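Local coordinates for protein esterase (uncultured bacterium pCosCE1, PDB 7ATL) that hydrolyses carboxylic esters as a family VIII carboxylesterase of the beta-lactamase fold and also shows promiscuous acyltransferase activity, at residues G269-R282 with W347-L360. Numbering follows the deposited sequence.
Sequences GDADDVLQLVETLR and WFYDPQAAISVVAL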
loop_
_atom_site.group_PDB
_atom_site.type_symbol
_atom_site.label_atom_id
_atom_site.label_comp_id
_atom_site.label_asym_id
_atom_site.label_seq_id
_atom_site.Cartn_x
_atom_site.Cartn_y
_atom_site.Cartn_z
ATOM N N GLY A 269 6.911 -7.251 5.097
ATOM C CA GLY A 269 6.884 -6.781 6.492
ATOM C C GLY A 269 5.770 -7.409 7.313
ATOM O O GLY A 269 4.823 -7.986 6.725
ATOM N N ASP A 270 5.880 -7.277 8.642
ATOM C CA ASP A 270 4.906 -7.844 9.606
ATOM C C ASP A 270 3.897 -6.768 9.978
ATOM O O ASP A 270 4.131 -5.604 9.685
ATOM C CB ASP A 270 5.607 -8.498 10.799
ATOM C CG ASP A 270 6.365 -7.544 11.687
ATOM O OD1 ASP A 270 6.167 -6.330 11.511
ATOM O OD2 ASP A 270 7.146 -8.035 12.554
ATOM N N ALA A 271 2.795 -7.188 10.579
ATOM C CA ALA A 271 1.655 -6.337 10.973
ATOM C C ALA A 271 2.116 -5.270 11.980
ATOM O O ALA A 271 1.734 -4.104 11.803
ATOM C CB ALA A 271 0.554 -7.225 11.506
ATOM N N ASP A 272 2.943 -5.624 12.968
ATOM C CA ASP A 272 3.366 -4.681 14.043
ATOM C C ASP A 272 4.179 -3.536 13.456
ATOM O O ASP A 272 4.086 -2.423 14.022
ATOM C CB ASP A 272 4.162 -5.358 15.161
ATOM C CG ASP A 272 3.220 -6.102 16.083
ATOM O OD1 ASP A 272 2.602 -5.434 16.892
ATOM O OD2 ASP A 272 3.029 -7.326 15.899
ATOM N N ASP A 273 4.976 -3.790 12.416
ATOM C CA ASP A 273 5.754 -2.719 11.743
ATOM C C ASP A 273 4.730 -1.809 11.059
ATOM O O ASP A 273 4.835 -0.612 11.206
ATOM C CB ASP A 273 6.861 -3.260 10.829
ATOM C CG ASP A 273 8.144 -3.755 11.508
ATOM O OD1 ASP A 273 8.383 -3.450 12.699
ATOM O OD2 ASP A 273 8.913 -4.444 10.825
ATOM N N VAL A 274 3.689 -2.354 10.446
ATOM C CA VAL A 274 2.655 -1.531 9.749
ATOM C C VAL A 274 1.900 -0.684 10.781
ATOM O O VAL A 274 1.545 0.466 10.461
ATOM C CB VAL A 274 1.709 -2.423 8.923
ATOM C CG1 VAL A 274 0.545 -1.651 8.309
ATOM C CG2 VAL A 274 2.478 -3.182 7.850
ATOM N N LEU A 275 1.655 -1.221 11.975
ATOM C CA LEU A 275 0.893 -0.502 13.020
ATOM C C LEU A 275 1.720 0.689 13.504
ATOM O O LEU A 275 1.115 1.745 13.751
ATOM C CB LEU A 275 0.557 -1.439 14.179
ATOM C CG LEU A 275 -0.223 -0.770 15.312
ATOM C CD1 LEU A 275 -1.469 -0.074 14.786
ATOM C CD2 LEU A 275 -0.612 -1.780 16.368
ATOM N N GLN A 276 3.044 0.514 13.640
ATOM C CA GLN A 276 4.002 1.605 13.975
ATOM C C GLN A 276 3.836 2.692 12.921
ATOM O O GLN A 276 3.699 3.869 13.292
ATOM C CB GLN A 276 5.461 1.135 13.954
ATOM C CG GLN A 276 5.943 0.459 15.232
ATOM C CD GLN A 276 5.594 1.330 16.415
ATOM O OE1 GLN A 276 6.030 2.488 16.529
ATOM N NE2 GLN A 276 4.739 0.797 17.274
ATOM N N LEU A 277 3.847 2.299 11.646
ATOM C CA LEU A 277 3.703 3.244 10.511
ATOM C C LEU A 277 2.368 4.012 10.624
ATOM O O LEU A 277 2.361 5.244 10.457
ATOM C CB LEU A 277 3.780 2.450 9.205
ATOM C CG LEU A 277 3.275 3.196 7.975
ATOM C CD1 LEU A 277 4.163 4.414 7.722
ATOM C CD2 LEU A 277 3.222 2.279 6.756
ATOM N N VAL A 278 1.257 3.315 10.851
ATOM C CA VAL A 278 -0.092 3.942 10.830
ATOM C C VAL A 278 -0.250 4.874 12.048
ATOM O O VAL A 278 -0.779 6.003 11.856
ATOM C CB VAL A 278 -1.197 2.879 10.740
ATOM C CG1 VAL A 278 -2.582 3.493 10.837
ATOM C CG2 VAL A 278 -1.074 2.050 9.466
ATOM N N GLU A 279 0.188 4.464 13.244
ATOM C CA GLU A 279 0.179 5.331 14.456
ATOM C C GLU A 279 0.968 6.615 14.158
ATOM O O GLU A 279 0.427 7.714 14.392
ATOM C CB GLU A 279 0.748 4.598 15.672
ATOM C CG GLU A 279 -0.321 3.896 16.482
ATOM C CD GLU A 279 -1.320 4.865 17.080
ATOM O OE1 GLU A 279 -0.892 5.647 17.979
ATOM O OE2 GLU A 279 -2.495 4.869 16.611
ATOM N N THR A 280 2.165 6.490 13.590
ATOM C CA THR A 280 3.034 7.626 13.184
ATOM C C THR A 280 2.286 8.587 12.245
ATOM O O THR A 280 2.354 9.811 12.453
ATOM C CB THR A 280 4.312 7.101 12.531
ATOM O OG1 THR A 280 4.934 6.211 13.459
ATOM C CG2 THR A 280 5.267 8.213 12.159
ATOM N N LEU A 281 1.588 8.053 11.252
ATOM C CA LEU A 281 0.783 8.851 10.304
ATOM C C LEU A 281 -0.375 9.507 11.051
ATOM O O LEU A 281 -0.752 10.603 10.653
ATOM C CB LEU A 281 0.282 7.942 9.171
ATOM C CG LEU A 281 1.360 7.373 8.242
ATOM C CD1 LEU A 281 0.732 6.823 6.978
ATOM C CD2 LEU A 281 2.426 8.409 7.876
ATOM N N ARG A 282 -0.930 8.869 12.075
ATOM C CA ARG A 282 -2.138 9.394 12.766
ATOM C C ARG A 282 -1.807 10.650 13.600
ATOM O O ARG A 282 -2.673 11.539 13.650
ATOM C CB ARG A 282 -2.767 8.319 13.658
ATOM C CG ARG A 282 -3.993 8.804 14.415
ATOM C CD ARG A 282 -4.687 7.702 15.197
ATOM N NE ARG A 282 -3.912 7.330 16.371
ATOM C CZ ARG A 282 -3.873 7.994 17.521
ATOM N NH1 ARG A 282 -4.578 9.107 17.697
ATOM N NH2 ARG A 282 -3.098 7.528 18.488
ATOM N N TRP A 347 -5.782 -1.191 5.921
ATOM C CA TRP A 347 -5.333 -0.444 7.115
ATOM C C TRP A 347 -6.021 0.923 7.117
ATOM O O TRP A 347 -6.419 1.402 6.047
ATOM C CB TRP A 347 -3.803 -0.330 7.160
ATOM C CG TRP A 347 -3.243 0.477 6.031
ATOM C CD1 TRP A 347 -2.753 -0.008 4.858
ATOM C CD2 TRP A 347 -3.155 1.915 5.951
ATOM N NE1 TRP A 347 -2.341 1.025 4.067
ATOM C CE2 TRP A 347 -2.588 2.219 4.696
ATOM C CE3 TRP A 347 -3.483 2.973 6.806
ATOM C CZ2 TRP A 347 -2.357 3.536 4.272
ATOM C CZ3 TRP A 347 -3.241 4.268 6.390
ATOM C CH2 TRP A 347 -2.682 4.545 5.143
ATOM N N PHE A 348 -6.199 1.496 8.298
ATOM C CA PHE A 348 -6.763 2.854 8.458
ATOM C C PHE A 348 -6.453 3.320 9.871
ATOM O O PHE A 348 -6.294 2.478 10.767
ATOM C CB PHE A 348 -8.265 2.896 8.137
ATOM C CG PHE A 348 -9.184 2.113 9.049
ATOM C CD1 PHE A 348 -9.634 2.653 10.247
ATOM C CD2 PHE A 348 -9.637 0.849 8.691
ATOM C CE1 PHE A 348 -10.502 1.941 11.066
ATOM C CE2 PHE A 348 -10.503 0.141 9.512
ATOM C CZ PHE A 348 -10.931 0.684 10.698
ATOM N N TYR A 349 -6.337 4.629 10.027
ATOM C CA TYR A 349 -6.486 5.319 11.324
ATOM C C TYR A 349 -7.681 6.240 11.168
ATOM O O TYR A 349 -7.825 6.799 10.076
ATOM C CB TYR A 349 -5.200 6.034 11.737
ATOM C CG TYR A 349 -4.846 7.251 10.935
ATOM C CD1 TYR A 349 -5.611 8.390 11.017
ATOM C CD2 TYR A 349 -3.691 7.301 10.174
ATOM C CE1 TYR A 349 -5.265 9.544 10.332
ATOM C CE2 TYR A 349 -3.318 8.449 9.492
ATOM C CZ TYR A 349 -4.118 9.572 9.566
ATOM O OH TYR A 349 -3.816 10.713 8.896
ATOM N N ASP A 350 -8.517 6.298 12.200
ATOM C CA ASP A 350 -9.588 7.303 12.386
ATOM C C ASP A 350 -9.063 8.340 13.390
ATOM O O ASP A 350 -8.897 8.033 14.581
ATOM C CB ASP A 350 -10.865 6.556 12.788
ATOM C CG ASP A 350 -12.029 7.467 13.104
ATOM O OD1 ASP A 350 -11.764 8.610 13.538
ATOM O OD2 ASP A 350 -13.186 7.018 12.926
ATOM N N PRO A 351 -8.748 9.592 12.956
ATOM C CA PRO A 351 -8.165 10.598 13.854
ATOM C C PRO A 351 -9.128 11.006 14.976
ATOM O O PRO A 351 -8.633 11.238 16.042
ATOM C CB PRO A 351 -7.856 11.789 12.946
ATOM C CG PRO A 351 -8.846 11.636 11.813
ATOM C CD PRO A 351 -8.968 10.137 11.604
ATOM N N GLN A 352 -10.446 11.009 14.719
ATOM C CA GLN A 352 -11.462 11.407 15.730
ATOM C C GLN A 352 -11.546 10.312 16.817
ATOM O O GLN A 352 -11.638 10.689 18.009
ATOM C CB GLN A 352 -12.783 11.787 15.036
ATOM C CG GLN A 352 -12.841 13.245 14.551
ATOM C CD GLN A 352 -13.773 13.526 13.384
ATOM O OE1 GLN A 352 -14.865 12.977 13.264
ATOM N NE2 GLN A 352 -13.356 14.418 12.505
ATOM N N ALA A 353 -11.499 9.029 16.449
ATOM C CA ALA A 353 -11.670 7.933 17.429
ATOM C C ALA A 353 -10.320 7.542 18.042
ATOM O O ALA A 353 -10.330 6.707 18.918
ATOM C CB ALA A 353 -12.377 6.765 16.789
ATOM N N ALA A 354 -9.226 8.143 17.583
ATOM C CA ALA A 354 -7.814 7.830 17.919
ATOM C C ALA A 354 -7.478 6.345 17.721
ATOM O O ALA A 354 -6.660 5.815 18.514
ATOM C CB ALA A 354 -7.533 8.270 19.330
ATOM N N ILE A 355 -8.039 5.684 16.709
ATOM C CA ILE A 355 -7.813 4.219 16.514
ATOM C C ILE A 355 -7.046 3.959 15.209
ATOM O O ILE A 355 -7.221 4.707 14.243
ATOM C CB ILE A 355 -9.122 3.398 16.581
ATOM C CG1 ILE A 355 -10.058 3.711 15.423
ATOM C CG2 ILE A 355 -9.843 3.540 17.921
ATOM C CD1 ILE A 355 -10.724 2.481 14.909
ATOM N N SER A 356 -6.188 2.941 15.216
ATOM C CA SER A 356 -5.491 2.392 14.030
ATOM C C SER A 356 -5.860 0.905 13.921
ATOM O O SER A 356 -5.973 0.198 14.956
ATOM C CB SER A 356 -3.997 2.612 14.094
ATOM O OG SER A 356 -3.654 3.976 14.323
ATOM N N VAL A 357 -6.091 0.451 12.699
ATOM C CA VAL A 357 -6.458 -0.953 12.370
ATOM C C VAL A 357 -5.503 -1.435 11.286
ATOM O O VAL A 357 -5.326 -0.732 10.315
ATOM C CB VAL A 357 -7.924 -1.038 11.925
ATOM C CG1 VAL A 357 -8.303 -2.408 11.383
ATOM C CG2 VAL A 357 -8.834 -0.632 13.070
ATOM N N VAL A 358 -4.893 -2.587 11.487
ATOM C CA VAL A 358 -4.070 -3.292 10.463
ATOM C C VAL A 358 -4.662 -4.693 10.280
ATOM O O VAL A 358 -4.804 -5.428 11.276
ATOM C CB VAL A 358 -2.589 -3.349 10.873
ATOM C CG1 VAL A 358 -1.821 -4.309 9.979
ATOM C CG2 VAL A 358 -1.947 -1.978 10.863
ATOM N N ALA A 359 -5.002 -5.048 9.053
ATOM C CA ALA A 359 -5.625 -6.342 8.713
ATOM C C ALA A 359 -4.865 -6.959 7.539
ATOM O O ALA A 359 -5.253 -6.714 6.381
ATOM C CB ALA A 359 -7.067 -6.099 8.388
ATOM N N LEU A 360 -3.777 -7.668 7.835
ATOM C CA LEU A 360 -2.946 -8.366 6.815
ATOM C C LEU A 360 -3.518 -9.760 6.606
ATOM O O LEU A 360 -3.781 -10.423 7.609
ATOM C CB LEU A 360 -1.494 -8.430 7.304
ATOM C CG LEU A 360 -0.824 -7.073 7.544
ATOM C CD1 LEU A 360 0.682 -7.237 7.692
ATOM C CD2 LEU A 360 -1.126 -6.072 6.437
HETATM O O HOH W 1 -4.367 4.227 18.178
HETATM O O HOH W 2 -5.891 11.098 16.080
#
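Val-274 and Val-358 pack where helix 271-282 lies on the beta-hairpin of strands 347-350 and 355-360, a helix-on-sheet layer of the beta-lactamase fold; helix 372-381 packs on the other face of the hairpin. The helix runs 149° to the second strand, nearly antiparallel. Apolar contacts follow its length: Leu-360 CD1 lies 3.5 Å from Ala-271 CA, and Val-274 CG1 meets Val-358 CG2 at 3.6 Å. Val-278 straddles the hairpin, its CG1, anti to the backbone N (chi1 175°), reaching Ser-356 CB while CG2 touches Trp-347 CE3 at 3.7 Å.

Farther along, Arg-282 CA sits over the face of the Tyr-349 ring, 3.6 Å from its centroid, a CH-pi contact; the phenol OH and Arg-282 O are both hydrogen-bonded to Arg-298 NH1.

Glu-279 OE2 accepts from Arg-282 NE, Ser-356 OG and water 1, tying the helix carboxylate to the strand. Arg-282 and Glu-279 form a bidentate salt bridge within the helix, NE to OE2 at 2.8 Å and NH2 to OE1, with Ala-354 O over one guanidinium face. Water 2 links Arg-282 NH1 to Pro-351 O; water 1 also reaches Ala-354 O. Ser-356 OG donates to Glu-279 OE2 at 2.7 Å, and this oxygen accepts through its anti lone pair, away from OE1.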